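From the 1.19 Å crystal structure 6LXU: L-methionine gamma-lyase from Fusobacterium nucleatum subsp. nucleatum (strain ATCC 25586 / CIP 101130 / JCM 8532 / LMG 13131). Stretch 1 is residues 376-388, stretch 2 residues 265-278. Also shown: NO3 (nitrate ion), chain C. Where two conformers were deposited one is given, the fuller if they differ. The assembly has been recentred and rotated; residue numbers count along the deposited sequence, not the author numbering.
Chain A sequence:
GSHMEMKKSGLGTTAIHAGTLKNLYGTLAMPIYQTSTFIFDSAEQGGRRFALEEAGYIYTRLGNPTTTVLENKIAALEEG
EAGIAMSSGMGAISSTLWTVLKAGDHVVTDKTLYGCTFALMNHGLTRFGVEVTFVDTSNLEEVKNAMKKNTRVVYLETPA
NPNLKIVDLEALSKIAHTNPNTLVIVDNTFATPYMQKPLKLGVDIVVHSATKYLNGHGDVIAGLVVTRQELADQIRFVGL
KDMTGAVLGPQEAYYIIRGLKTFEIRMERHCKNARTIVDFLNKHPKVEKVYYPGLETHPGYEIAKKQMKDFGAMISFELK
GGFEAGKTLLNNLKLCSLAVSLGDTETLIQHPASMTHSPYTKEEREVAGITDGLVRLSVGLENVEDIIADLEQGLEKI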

# COMPACT_ATOMS: atom_id res chain seq x y z
N ARG A 376 -2.84 25.31 21.46
CA ARG A 376 -2.08 24.05 21.61
C ARG A 376 -1.22 23.82 20.37
O ARG A 376 -1.72 23.82 19.24
CB ARG A 376 -3.01 22.86 21.80
CG ARG A 376 -2.27 21.66 22.36
CD ARG A 376 -3.09 20.40 22.39
NE ARG A 376 -3.01 19.72 21.11
CZ ARG A 376 -3.24 18.43 20.90
NH1 ARG A 376 -3.59 17.62 21.92
NH2 ARG A 376 -3.11 17.93 19.68
N LEU A 377 0.08 23.65 20.60
CA LEU A 377 1.05 23.48 19.54
C LEU A 377 1.73 22.12 19.65
O LEU A 377 2.31 21.77 20.69
CB LEU A 377 2.09 24.59 19.67
CG LEU A 377 3.18 24.66 18.60
CD1 LEU A 377 2.60 25.04 17.26
CD2 LEU A 377 4.25 25.66 19.01
N SER A 378 1.65 21.33 18.57
CA SER A 378 2.43 20.09 18.42
C SER A 378 3.65 20.44 17.58
O SER A 378 3.54 20.67 16.37
CB SER A 378 1.60 19.03 17.72
OG SER A 378 2.40 17.89 17.42
N VAL A 379 4.80 20.54 18.22
CA VAL A 379 6.00 20.97 17.53
C VAL A 379 6.51 19.85 16.62
O VAL A 379 6.72 18.72 17.07
CB VAL A 379 7.09 21.37 18.55
CG1 VAL A 379 8.41 21.71 17.86
CG2 VAL A 379 6.62 22.53 19.42
N GLY A 380 6.71 20.19 15.35
CA GLY A 380 7.21 19.25 14.35
C GLY A 380 8.71 19.28 14.21
O GLY A 380 9.44 19.68 15.13
N LEU A 381 9.17 18.83 13.04
CA LEU A 381 10.59 18.60 12.75
C LEU A 381 11.19 19.64 11.81
O LEU A 381 12.35 19.52 11.42
CB LEU A 381 10.78 17.20 12.17
CG LEU A 381 10.25 16.05 13.02
CD1 LEU A 381 10.49 14.72 12.34
CD2 LEU A 381 10.86 16.06 14.41
N GLU A 382 10.43 20.67 11.46
CA GLU A 382 10.96 21.73 10.61
C GLU A 382 12.13 22.42 11.30
O GLU A 382 12.32 22.31 12.52
CB GLU A 382 9.88 22.76 10.28
CG GLU A 382 8.65 22.20 9.59
CD GLU A 382 7.51 21.84 10.52
OE1 GLU A 382 7.77 21.67 11.73
OE2 GLU A 382 6.36 21.74 10.04
N ASN A 383 12.92 23.16 10.53
CA ASN A 383 13.99 23.94 11.15
C ASN A 383 13.38 24.95 12.12
O ASN A 383 12.41 25.63 11.79
CB ASN A 383 14.86 24.59 10.11
CG ASN A 383 15.58 23.56 9.28
OD1 ASN A 383 15.05 23.08 8.28
ND2 ASN A 383 16.76 23.16 9.73
N VAL A 384 13.92 24.97 13.33
CA VAL A 384 13.27 25.72 14.40
C VAL A 384 13.19 27.22 14.08
O VAL A 384 12.22 27.89 14.46
CB VAL A 384 13.95 25.46 15.76
CG1 VAL A 384 15.31 26.12 15.86
CG2 VAL A 384 13.04 25.87 16.91
N GLU A 385 14.17 27.73 13.35
CA GLU A 385 14.17 29.15 12.95
C GLU A 385 12.95 29.45 12.11
O GLU A 385 12.39 30.55 12.19
CB GLU A 385 15.43 29.52 12.16
CG GLU A 385 16.76 29.36 12.91
CD GLU A 385 17.31 27.94 12.98
OE1 GLU A 385 16.74 27.01 12.35
OE2 GLU A 385 18.35 27.76 13.66
N ASP A 386 12.52 28.50 11.28
CA ASP A 386 11.37 28.69 10.41
C ASP A 386 10.06 28.61 11.19
O ASP A 386 9.12 29.36 10.91
CB ASP A 386 11.38 27.65 9.28
CG ASP A 386 12.61 27.76 8.40
OD1 ASP A 386 13.12 28.90 8.21
OD2 ASP A 386 13.07 26.71 7.89
N ILE A 387 9.98 27.70 12.16
CA ILE A 387 8.78 27.61 12.99
C ILE A 387 8.62 28.91 13.79
O ILE A 387 7.54 29.48 13.84
CB ILE A 387 8.82 26.40 13.95
CG1 ILE A 387 8.99 25.07 13.18
CG2 ILE A 387 7.53 26.35 14.77
CD1 ILE A 387 9.32 23.90 14.10
N ILE A 388 9.72 29.36 14.40
CA ILE A 388 9.70 30.60 15.18
C ILE A 388 9.39 31.81 14.30
O ILE A 388 8.60 32.66 14.71
CB ILE A 388 10.99 30.77 16.00
CG1 ILE A 388 10.97 29.74 17.14
CG2 ILE A 388 11.09 32.19 16.58
CD1 ILE A 388 12.23 29.64 17.98
N NO3 C . -5.76 15.96 19.59
O1 NO3 C . -4.75 15.35 19.31
O2 NO3 C . -6.34 15.74 20.69
O3 NO3 C . -6.24 16.81 18.78
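Stretch 2 (265-278) IRMERHCKNARTIV

Stretch 2 is helical throughout, part of a longer helix; stretch 1 is strand at 376-378, loop, then helix from Val384, and stretch 2 fastens itself to it where the chain has left its strand and not yet entered its helix. In this loop, three backbone carbonyls accept hydrogen bonds from two polar side chains of the helix. His270 ND1 donates to Val379 O at 2.8 Å. One turn on, the amide of Asn273 donates twice from ND2, to Gly380 O and to Glu382 O, both at 2.9 Å; a primary amide suits this place because its nitrogen carries two protons. Its other end is used as well: water 2 donates to Asn273 OD1 (2.8 Å) and accepts from Val384 N (2.9 Å), linking the amide to the first turn of the stretch 1 helix. Water 1 similarly joins Arg269 NH1 and Leu381 O, each 2.9 Å from it.

Leu381 covers the histidine. Leu381 CD2 stands 3.5 Å from the His270 ring centroid, only 4° off the normal, so a methyl rests on the ring face while Val379 O meets the edge. Leu381 CD2 also lies 3.5 Å from Arg266 O, and Leu381 CD1 reaches Arg266 CG at 3.7 Å. Gly380 has no side chain; a CB would point away from the helix and fall 2.8 Å from Glu382 OE1, a clash within stretch 1.

Farther along, the contact becomes apolar. Val379 CG2 packs 4.0 Å from Ala274 CB, and Val379 CA lies 5.8 Å from Ala274 CA. Ile277, long and branched, gathers several neighbours: its CD1 lies 3.7 Å from both Val379 CG1 and Ile387 CG2, its CG1 3.9 Å from both Val384 CG2 and Ile388 CG1, and its CG2 4.0 Å from Leu377 CD2. The two helices run in broadly the same direction, crossing at -42° with axes 10.1 Å apart at closest approach.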

# COMPACT_ATOMS: atom_id res chain seq x y z
N ILE A 265 15.53 9.64 16.50
CA ILE A 265 15.96 10.93 15.97
C ILE A 265 14.79 11.89 15.83
O ILE A 265 14.98 13.10 15.97
CB ILE A 265 16.79 10.82 14.67
CG1 ILE A 265 16.10 9.99 13.58
CG2 ILE A 265 18.18 10.27 15.01
CD1 ILE A 265 16.74 10.12 12.21
N ARG A 266 13.60 11.39 15.53
CA ARG A 266 12.43 12.26 15.49
C ARG A 266 12.16 12.83 16.87
O ARG A 266 12.00 14.04 17.03
CB ARG A 266 11.19 11.53 14.97
CG ARG A 266 11.24 11.24 13.47
CD ARG A 266 9.95 10.65 12.91
NE ARG A 266 9.64 9.31 13.41
CZ ARG A 266 8.75 9.02 14.38
NH1 ARG A 266 8.07 9.99 15.00
NH2 ARG A 266 8.56 7.76 14.74
N MET A 267 12.10 11.98 17.89
CA MET A 267 11.81 12.49 19.23
C MET A 267 12.87 13.48 19.71
O MET A 267 12.54 14.49 20.35
CB MET A 267 11.65 11.35 20.24
CG MET A 267 10.46 10.44 19.98
SD MET A 267 8.90 11.27 19.61
CE MET A 267 8.66 12.20 21.12
N GLU A 268 14.13 13.20 19.40
CA GLU A 268 15.21 14.12 19.76
C GLU A 268 15.00 15.50 19.14
O GLU A 268 15.12 16.52 19.82
CB GLU A 268 16.58 13.55 19.40
CG GLU A 268 17.01 12.47 20.37
CD GLU A 268 18.29 11.79 20.05
OE1 GLU A 268 18.86 12.06 18.97
OE2 GLU A 268 18.74 10.99 20.91
N ARG A 269 14.67 15.54 17.86
CA ARG A 269 14.46 16.81 17.17
C ARG A 269 13.17 17.49 17.61
O ARG A 269 13.14 18.71 17.78
CB ARG A 269 14.51 16.61 15.66
CG ARG A 269 14.32 17.87 14.83
CD ARG A 269 15.31 18.97 15.18
NE ARG A 269 16.71 18.53 15.16
CZ ARG A 269 17.55 18.67 14.14
NH1 ARG A 269 17.15 19.25 13.02
NH2 ARG A 269 18.79 18.24 14.25
N HIS A 270 12.10 16.72 17.79
CA HIS A 270 10.85 17.26 18.32
C HIS A 270 11.13 18.03 19.63
O HIS A 270 10.70 19.17 19.80
CB HIS A 270 9.84 16.15 18.66
CG HIS A 270 9.03 15.61 17.51
ND1 HIS A 270 8.16 16.38 16.77
CD2 HIS A 270 8.88 14.34 17.06
CE1 HIS A 270 7.56 15.60 15.88
NE2 HIS A 270 7.96 14.35 16.04
N CYS A 271 11.84 17.39 20.56
CA CYS A 271 12.09 17.99 21.88
C CYS A 271 13.07 19.15 21.80
O CYS A 271 12.87 20.15 22.51
CB CYS A 271 12.59 16.94 22.87
SG CYS A 271 11.35 15.71 23.33
N LYS A 272 14.10 19.05 20.99
CA LYS A 272 15.07 20.14 20.79
C LYS A 272 14.35 21.38 20.26
O LYS A 272 14.50 22.50 20.78
CB LYS A 272 16.17 19.70 19.82
CG LYS A 272 17.29 20.71 19.54
CD LYS A 272 18.15 20.27 18.36
CE LYS A 272 19.33 21.20 18.11
NZ LYS A 272 20.23 21.29 19.29
N ASN A 273 13.56 21.18 19.21
CA ASN A 273 12.76 22.27 18.67
C ASN A 273 11.83 22.84 19.72
O ASN A 273 11.73 24.06 19.87
CB ASN A 273 11.90 21.79 17.49
CG ASN A 273 12.66 21.66 16.18
OD1 ASN A 273 13.82 22.02 16.07
ND2 ASN A 273 11.96 21.14 15.16
N ALA A 274 11.13 21.97 20.44
CA ALA A 274 10.13 22.43 21.39
C ALA A 274 10.74 23.27 22.51
O ALA A 274 10.18 24.30 22.87
CB ALA A 274 9.36 21.27 21.98
N ARG A 275 11.87 22.85 23.06
CA ARG A 275 12.48 23.61 24.16
C ARG A 275 12.84 25.02 23.70
O ARG A 275 12.64 26.00 24.44
CB ARG A 275 13.67 22.85 24.76
CG ARG A 275 13.19 21.72 25.67
CD ARG A 275 14.26 20.90 26.37
NE ARG A 275 14.61 19.69 25.62
CZ ARG A 275 15.61 19.58 24.75
NH1 ARG A 275 16.40 20.62 24.50
NH2 ARG A 275 15.83 18.43 24.12
N THR A 276 13.35 25.16 22.48
CA THR A 276 13.68 26.46 21.93
C THR A 276 12.44 27.31 21.72
O THR A 276 12.43 28.52 22.01
CB THR A 276 14.46 26.26 20.61
OG1 THR A 276 15.66 25.54 20.91
CG2 THR A 276 14.80 27.56 19.97
N ILE A 277 11.36 26.70 21.24
CA ILE A 277 10.11 27.42 21.05
C ILE A 277 9.49 27.83 22.40
O ILE A 277 8.94 28.93 22.50
CB ILE A 277 9.13 26.59 20.18
CG1 ILE A 277 9.71 26.45 18.77
CG2 ILE A 277 7.74 27.20 20.13
CD1 ILE A 277 9.10 25.33 17.97
N VAL A 278 9.59 26.98 23.41
CA VAL A 278 9.10 27.35 24.75
C VAL A 278 9.79 28.62 25.24
O VAL A 278 9.11 29.54 25.75
CB VAL A 278 9.31 26.21 25.76
CG1 VAL A 278 9.08 26.67 27.21
CG2 VAL A 278 8.39 25.05 25.44
O HOH W 1 14.91 20.71 11.89
O HOH W 2 15.57 22.68 13.95